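Local coordinates for protein CRISPR-associated endonuclease Cas1 (Thermotoga maritima, PDB 4XTK) that probably acts as a metal-dependent endonuclease that cuts double-stranded DNA in CRISPR adaptive immunity, at residues K105-A110 / S146-L151; S115-N120 / G153-A158; E236-A241 / S303-E308. One frame throughout, in Å; residues are numbered along the deposited sequence.

Contact 1. Residues K105-A110 / S146-L151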
# COMPACT_ATOMS: atom_id res chain seq x y z
N LYS E 105 -1.48 7.16 -24.81
CA LYS E 105 -0.42 7.02 -23.83
C LYS E 105 -0.20 5.55 -23.47
O LYS E 105 0.93 5.11 -23.30
CB LYS E 105 -0.74 7.84 -22.58
CG LYS E 105 -0.72 9.33 -22.84
CD LYS E 105 -0.76 10.14 -21.56
CE LYS E 105 -0.60 11.62 -21.86
NZ LYS E 105 -1.22 12.47 -20.81
N ARG E 106 -1.30 4.80 -23.38
CA ARG E 106 -1.22 3.38 -23.09
C ARG E 106 -0.53 2.66 -24.23
O ARG E 106 0.29 1.77 -24.00
CB ARG E 106 -2.61 2.79 -22.85
CG ARG E 106 -2.56 1.32 -22.48
CD ARG E 106 -3.93 0.72 -22.31
NE ARG E 106 -3.87 -0.74 -22.21
CZ ARG E 106 -4.91 -1.54 -22.34
NH1 ARG E 106 -6.11 -1.04 -22.59
NH2 ARG E 106 -4.76 -2.86 -22.24
N MET E 107 -0.86 3.05 -25.46
CA MET E 107 -0.28 2.43 -26.64
C MET E 107 1.22 2.65 -26.67
O MET E 107 1.99 1.74 -26.98
CB MET E 107 -0.91 2.99 -27.92
CG MET E 107 -1.96 2.10 -28.57
SD MET E 107 -1.40 0.42 -28.94
CE MET E 107 0.23 0.74 -29.57
N LEU E 108 1.62 3.87 -26.35
CA LEU E 108 3.03 4.25 -26.32
C LEU E 108 3.84 3.36 -25.37
O LEU E 108 4.93 2.90 -25.72
CB LEU E 108 3.14 5.72 -25.92
CG LEU E 108 4.36 6.50 -26.36
CD1 LEU E 108 4.60 6.26 -27.83
CD2 LEU E 108 4.12 7.98 -26.09
N ILE E 109 3.31 3.12 -24.18
CA ILE E 109 3.98 2.30 -23.18
C ILE E 109 3.98 0.83 -23.58
O ILE E 109 5.01 0.15 -23.49
CB ILE E 109 3.32 2.45 -21.79
CG1 ILE E 109 3.41 3.90 -21.32
CG2 ILE E 109 3.98 1.51 -20.77
CD1 ILE E 109 2.63 4.19 -20.04
N ALA E 110 2.83 0.35 -24.04
CA ALA E 110 2.70 -1.04 -24.46
C ALA E 110 3.60 -1.33 -25.67
O ALA E 110 4.19 -2.40 -25.76
CB ALA E 110 1.25 -1.37 -24.78
N SER E 146 -2.97 -0.51 -34.26
CA SER E 146 -3.52 0.67 -33.58
C SER E 146 -4.37 0.36 -32.31
O SER E 146 -4.91 1.29 -31.71
CB SER E 146 -4.33 1.52 -34.59
OG SER E 146 -5.23 0.73 -35.36
N ASN E 147 -4.46 -0.91 -31.89
CA ASN E 147 -5.15 -1.28 -30.65
C ASN E 147 -4.29 -2.20 -29.77
O ASN E 147 -3.67 -3.15 -30.25
CB ASN E 147 -6.51 -1.94 -30.95
CG ASN E 147 -7.14 -2.69 -29.74
OD1 ASN E 147 -6.67 -2.60 -28.60
ND2 ASN E 147 -8.23 -3.40 -30.00
N VAL E 148 -4.27 -1.91 -28.47
CA VAL E 148 -3.48 -2.66 -27.49
C VAL E 148 -3.86 -4.14 -27.39
O VAL E 148 -3.00 -5.00 -27.17
CB VAL E 148 -3.61 -2.03 -26.09
CG1 VAL E 148 -2.77 -2.79 -25.06
CG2 VAL E 148 -3.20 -0.56 -26.13
N SER E 149 -5.15 -4.45 -27.53
CA SER E 149 -5.59 -5.84 -27.48
C SER E 149 -4.97 -6.64 -28.60
O SER E 149 -4.51 -7.77 -28.41
CB SER E 149 -7.11 -5.94 -27.56
OG SER E 149 -7.51 -7.29 -27.51
N GLU E 150 -4.95 -6.04 -29.78
CA GLU E 150 -4.28 -6.62 -30.94
C GLU E 150 -2.81 -6.83 -30.62
O GLU E 150 -2.21 -7.84 -31.00
CB GLU E 150 -4.46 -5.70 -32.16
CG GLU E 150 -3.87 -6.22 -33.45
CD GLU E 150 -4.13 -5.28 -34.62
OE1 GLU E 150 -4.75 -4.22 -34.41
OE2 GLU E 150 -3.71 -5.61 -35.76
N LEU E 151 -2.23 -5.89 -29.88
CA LEU E 151 -0.81 -5.87 -29.58
C LEU E 151 -0.38 -7.01 -28.66
O LEU E 151 0.68 -7.61 -28.85
CB LEU E 151 -0.43 -4.52 -28.97
CG LEU E 151 1.02 -4.06 -29.07
CD1 LEU E 151 1.51 -4.12 -30.51
CD2 LEU E 151 1.16 -2.65 -28.50
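The 105-110 helical turns run past the start of helix 148-166, and the backbones come nearest at Met107 and Val148, whose CA atoms lie 6.1 Å apart. Val148 serves as the wedge: its CB points at the facing helix and its two methyls part company. Val148 CG1 stands anti to the backbone N and turns to Arg106, lying 3.5 Å from Arg106 NH2, while Val148 CB sits over the centre of one guanidinium face. The Arg106 chain, extended from CG to NE, thus lays its flat end across an aliphatic group, and Arg106 NE hydrogen-bonds to Tyr219 O, which helps to hold the group there. Val148 CG2 takes the other flank, meeting Met107 SD at 3.5 Å. Bent at chi2 and chi3, the methionine slides past the valine and delivers Met107 CE to Leu151 CD2, 3.7 Å away; Leu151 CD2 also packs on Ala110 CB, at 3.9 Å. Asn147 caps the second helix just before Val148: its OD1 accepts from Ser149 N at 2.6 Å, with the donor above the amide plane. Van der Waals packing joins helix 103-127 to the opening turn of helix 148-166, and the Leu151 side chain lies about 6 Å from that of Glu155, a Mn(2+) ligand by similarity. Further round helix 103-127, Ile109 packs on helix 301-316, and Arg106 touches Tyr100 of helix 93-101.

Contact 2. Residues S115-N120 / G153-A158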
# COMPACT_ATOMS: atom_id res chain seq x y z
N SER E 115 8.29 -3.78 -28.28
CA SER E 115 9.49 -3.48 -29.05
C SER E 115 10.73 -4.10 -28.41
O SER E 115 11.53 -4.75 -29.09
CB SER E 115 9.66 -1.96 -29.18
OG SER E 115 10.79 -1.64 -29.98
N ARG E 116 10.88 -3.91 -27.11
CA ARG E 116 12.04 -4.41 -26.39
C ARG E 116 11.98 -5.93 -26.25
O ARG E 116 13.00 -6.61 -26.42
CB ARG E 116 12.15 -3.75 -25.02
CG ARG E 116 12.41 -2.24 -25.07
CD ARG E 116 13.91 -1.92 -25.04
NE ARG E 116 14.57 -2.54 -23.89
CZ ARG E 116 15.47 -3.51 -23.99
NH1 ARG E 116 15.84 -3.97 -25.18
NH2 ARG E 116 16.01 -4.03 -22.89
N SER E 117 10.80 -6.46 -25.96
CA SER E 117 10.60 -7.91 -25.90
C SER E 117 11.04 -8.60 -27.18
O SER E 117 11.68 -9.66 -27.15
CB SER E 117 9.13 -8.24 -25.62
OG SER E 117 8.80 -8.03 -24.27
N PHE E 118 10.70 -8.00 -28.32
CA PHE E 118 11.05 -8.57 -29.61
C PHE E 118 12.55 -8.54 -29.83
O PHE E 118 13.13 -9.50 -30.32
CB PHE E 118 10.33 -7.84 -30.75
CG PHE E 118 8.88 -8.19 -30.90
CD1 PHE E 118 8.25 -9.00 -29.97
CD2 PHE E 118 8.15 -7.73 -31.97
CE1 PHE E 118 6.91 -9.33 -30.10
CE2 PHE E 118 6.81 -8.06 -32.10
CZ PHE E 118 6.20 -8.86 -31.17
N GLN E 119 13.18 -7.43 -29.48
CA GLN E 119 14.61 -7.30 -29.75
C GLN E 119 15.40 -8.23 -28.83
O GLN E 119 16.42 -8.78 -29.24
CB GLN E 119 15.07 -5.85 -29.59
CG GLN E 119 16.47 -5.63 -30.16
CD GLN E 119 16.60 -6.13 -31.59
OE1 GLN E 119 15.75 -5.85 -32.45
NE2 GLN E 119 17.66 -6.88 -31.86
N ASN E 120 14.92 -8.42 -27.61
CA ASN E 120 15.54 -9.37 -26.70
C ASN E 120 15.40 -10.79 -27.22
O ASN E 120 16.35 -11.58 -27.13
CB ASN E 120 14.93 -9.26 -25.31
CG ASN E 120 15.33 -7.98 -24.61
OD1 ASN E 120 16.16 -7.22 -25.10
ND2 ASN E 120 14.75 -7.75 -23.43
N GLY E 153 -1.93 -9.84 -28.48
CA GLY E 153 -2.08 -11.03 -29.30
C GLY E 153 -0.86 -11.27 -30.17
O GLY E 153 -0.37 -12.40 -30.26
N ILE E 154 -0.38 -10.20 -30.79
CA ILE E 154 0.79 -10.27 -31.66
C ILE E 154 2.03 -10.70 -30.86
O ILE E 154 2.83 -11.51 -31.33
CB ILE E 154 1.05 -8.92 -32.35
CG1 ILE E 154 -0.11 -8.57 -33.28
CG2 ILE E 154 2.35 -8.96 -33.14
CD1 ILE E 154 -0.15 -7.12 -33.71
N GLU E 155 2.18 -10.15 -29.66
CA GLU E 155 3.32 -10.47 -28.82
C GLU E 155 3.30 -11.95 -28.45
O GLU E 155 4.31 -12.65 -28.59
CB GLU E 155 3.32 -9.58 -27.56
CG GLU E 155 4.70 -9.39 -26.92
CD GLU E 155 5.04 -10.50 -25.94
OE1 GLU E 155 4.12 -11.24 -25.53
OE2 GLU E 155 6.23 -10.62 -25.57
N GLY E 156 2.15 -12.43 -27.99
CA GLY E 156 1.98 -13.84 -27.68
C GLY E 156 2.36 -14.76 -28.83
O GLY E 156 3.09 -15.74 -28.64
N ASN E 157 1.88 -14.44 -30.03
CA ASN E 157 2.17 -15.25 -31.20
C ASN E 157 3.66 -15.23 -31.54
O ASN E 157 4.23 -16.25 -31.94
CB ASN E 157 1.34 -14.78 -32.40
CG ASN E 157 -0.15 -14.97 -32.20
OD1 ASN E 157 -0.58 -15.87 -31.47
ND2 ASN E 157 -0.95 -14.13 -32.84
N ALA E 158 4.27 -14.06 -31.39
CA ALA E 158 5.72 -13.91 -31.57
C ALA E 158 6.46 -14.82 -30.60
O ALA E 158 7.42 -15.50 -30.98
CB ALA E 158 6.14 -12.47 -31.36
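Two side-chain torsions decide this meeting. Phe118 has CG anti to its carbonyl carbon (chi1 -76°), which carries the ring across the gap, and Glu155 leaves its helix with CG anti to the backbone N (chi1 -156°) before bending at chi2, so that its carboxylate turns toward the facing helix. The two flat groups end with their planes close to parallel, although the side chains cross obliquely and the carboxylate is not stacked on the ring. It is the tip of the ring that does the touching. Phe118 CE1 reaches Ala158 CB at 3.5 Å and the aliphatic CG of Glu155 at 3.9 Å, while Ile154 O and Glu155 CA approach the ring at its edge. Phe118 CZ also lies 4.3 Å from Ile154 CG2. Beyond the ring, Glu155 OE2 rests 3.8 Å from Ser117 CB. The serine hydroxyl is hydrogen-bonded back to Ile113 O in its own helix, whereas OE2 forms a salt bridge with Arg159, one turn further along helix 148-166. Arg159 would be expected to offset the repulsion from nearby Glu236 and so favour ionisation, which suits a residue that, by similarity, ligates Mn(2+) together with His221 and Glu236. The ring and Ala158 form a buried apolar seam beside this probable metal ligand. Segments 115-120 and 153-158, on helices 103-127 and 148-166, run almost parallel, 10° apart with axes 10.9 Å from each other. Helix 136-144 adds Tyr138 and Ala142 against Phe118, and helix 230-252 brings Glu236 up to Ser117 and Glu155.

Contact 3. Residues E236-A241 / S303-E308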
# COMPACT_ATOMS: atom_id res chain seq x y z
N GLU E 236 8.12 -9.53 -19.59
CA GLU E 236 8.19 -9.91 -21.00
C GLU E 236 9.57 -9.63 -21.59
O GLU E 236 10.00 -10.30 -22.52
CB GLU E 236 7.12 -9.18 -21.81
CG GLU E 236 5.68 -9.46 -21.39
CD GLU E 236 5.17 -10.85 -21.78
OE1 GLU E 236 5.99 -11.73 -22.09
OE2 GLU E 236 3.93 -11.05 -21.77
N LEU E 237 10.26 -8.64 -21.03
CA LEU E 237 11.57 -8.25 -21.53
C LEU E 237 12.65 -9.24 -21.12
O LEU E 237 13.64 -9.42 -21.82
CB LEU E 237 11.94 -6.86 -21.03
CG LEU E 237 11.42 -5.63 -21.78
CD1 LEU E 237 9.91 -5.50 -21.66
CD2 LEU E 237 12.11 -4.37 -21.28
N PHE E 238 12.49 -9.81 -19.93
CA PHE E 238 13.56 -10.60 -19.33
C PHE E 238 13.39 -12.11 -19.42
O PHE E 238 14.23 -12.86 -18.92
CB PHE E 238 13.73 -10.14 -17.89
CG PHE E 238 14.03 -8.68 -17.78
CD1 PHE E 238 15.33 -8.22 -17.87
CD2 PHE E 238 13.00 -7.76 -17.64
CE1 PHE E 238 15.61 -6.88 -17.80
CE2 PHE E 238 13.27 -6.42 -17.57
CZ PHE E 238 14.57 -5.97 -17.65
N LYS E 239 12.30 -12.56 -20.04
CA LYS E 239 12.03 -13.99 -20.17
C LYS E 239 13.15 -14.75 -20.91
O LYS E 239 13.54 -15.85 -20.47
CB LYS E 239 10.68 -14.21 -20.86
CG LYS E 239 9.48 -14.16 -19.91
CD LYS E 239 8.14 -14.23 -20.65
CE LYS E 239 6.99 -14.39 -19.66
NZ LYS E 239 5.66 -14.45 -20.31
N PRO E 240 13.67 -14.21 -22.02
CA PRO E 240 14.79 -14.92 -22.65
C PRO E 240 16.07 -15.01 -21.80
O PRO E 240 16.61 -16.11 -21.65
CB PRO E 240 15.06 -14.09 -23.91
CG PRO E 240 13.78 -13.43 -24.21
CD PRO E 240 13.17 -13.12 -22.89
N ALA E 241 16.53 -13.89 -21.24
CA ALA E 241 17.85 -13.85 -20.59
C ALA E 241 17.86 -14.59 -19.26
O ALA E 241 18.88 -15.12 -18.84
CB ALA E 241 18.30 -12.42 -20.40
N SER E 303 19.61 -5.56 -11.78
CA SER E 303 19.76 -4.13 -12.03
C SER E 303 19.07 -3.74 -13.33
O SER E 303 18.47 -2.68 -13.41
CB SER E 303 21.23 -3.74 -12.05
OG SER E 303 21.76 -3.71 -10.74
N LEU E 304 19.15 -4.61 -14.33
CA LEU E 304 18.49 -4.36 -15.61
C LEU E 304 16.98 -4.21 -15.43
O LEU E 304 16.36 -3.34 -16.05
CB LEU E 304 18.79 -5.48 -16.61
CG LEU E 304 20.06 -5.36 -17.44
CD1 LEU E 304 20.07 -6.41 -18.54
CD2 LEU E 304 20.21 -3.97 -18.03
N ILE E 305 16.40 -5.06 -14.59
CA ILE E 305 14.98 -4.98 -14.30
C ILE E 305 14.70 -3.68 -13.55
O ILE E 305 13.76 -2.95 -13.87
CB ILE E 305 14.49 -6.19 -13.48
CG1 ILE E 305 14.78 -7.49 -14.23
CG2 ILE E 305 13.00 -6.08 -13.18
CD1 ILE E 305 14.51 -8.74 -13.41
N LYS E 306 15.54 -3.39 -12.56
CA LYS E 306 15.46 -2.15 -11.81
C LYS E 306 15.47 -0.95 -12.75
O LYS E 306 14.68 -0.02 -12.60
CB LYS E 306 16.61 -2.05 -10.81
CG LYS E 306 16.43 -2.82 -9.51
CD LYS E 306 17.69 -2.73 -8.66
CE LYS E 306 17.73 -3.77 -7.54
NZ LYS E 306 18.16 -3.18 -6.24
N MET E 307 16.39 -0.98 -13.71
CA MET E 307 16.58 0.13 -14.64
C MET E 307 15.36 0.35 -15.53
O MET E 307 14.97 1.48 -15.80
CB MET E 307 17.82 -0.09 -15.50
CG MET E 307 19.13 0.08 -14.76
SD MET E 307 20.55 -0.19 -15.84
CE MET E 307 20.02 0.72 -17.29
N GLU E 308 14.76 -0.75 -15.97
CA GLU E 308 13.58 -0.69 -16.83
C GLU E 308 12.40 -0.08 -16.07
O GLU E 308 11.61 0.68 -16.64
CB GLU E 308 13.23 -2.09 -17.35
CG GLU E 308 12.22 -2.08 -18.48
CD GLU E 308 12.74 -1.35 -19.71
OE1 GLU E 308 13.97 -1.35 -19.93
OE2 GLU E 308 11.91 -0.79 -20.46
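One methylene sits squarely over an aromatic ring: Ile305 CG1 lies 3.5 Å from the centroid of the Phe238 ring and only 3° off its normal, a CH-pi contact over the face. The rest of the ring's far end is gripped from the backbone side of the partner helix. Phe238 CZ comes within 3.5 Å of Ile305 CA and 3.6 Å of Leu304 O, and Phe238 CE1 meets Leu304 CB at 3.7 Å. Glu308 CB stands at the ring edge, one turn further on. Next to the phenylalanine, Leu237 crosses Glu308 at about a right angle, placing its CD2 3.5 Å from Glu308 CD, so that a methyl meets the carboxylate of a side chain bent at chi2.

Behind this first shell lies the helix geometry. The segments 236-241 and 303-308 are antiparallel, at 164°, with axes 10.9 Å apart and Phe238 and Ile305 closest in the backbone. Helix 230-252 is kinked here, with a wider pi-type turn at 239-241; Pro240, lacking an N-H, cannot supply a bond to the preceding turn. From helix 188-208, Leu200 touches Phe238 and Leu207 touches Ile305, while Ile113, Arg116 and Ser117 of helix 103-127 back Leu237.

Glu236 makes no contact with segment 303-308. Glu236 OE1 is salt-bridged to Arg159 and also to Lys239 NZ, at 3.3 Å, where the hydrogen bond is weak; Lys239 NZ is also hydrogen-bonded to Tyr201 OH. The positive charges would favour an ionised carboxylate, as a Mn(2+) ligand inferred by similarity would need. Chemically, then, this helix divides its work: mainly apolar packing, with a ring tip against a carbonyl O and a methyl against a carboxylate, seats it on helix 301-316, while charge gathers around Glu236.

Contacts 1 and 2 are successive levels of one helix pair, 103-127 with 148-166, and their centres lie about 13 Å apart; contact 2 carries the pairing on to Glu155. Contact 3, with its centre about 14 Å from that of contact 2, supplies Glu236 from a third helix. The two touch directly: Asn120 ND2 probably hydrogen-bonds to Leu237 O at 2.6 Å, and Ser117 OG probably hydrogen-bonds to Glu236 O at 3.1 Å. Glu155 and Glu236, with His221, form the Mn(2+) site inferred by similarity, and Arg159, shared by the two glutamates, ties contacts 2 and 3 together. Contacts 1 and 3, about 20 Å apart between centres, do not touch.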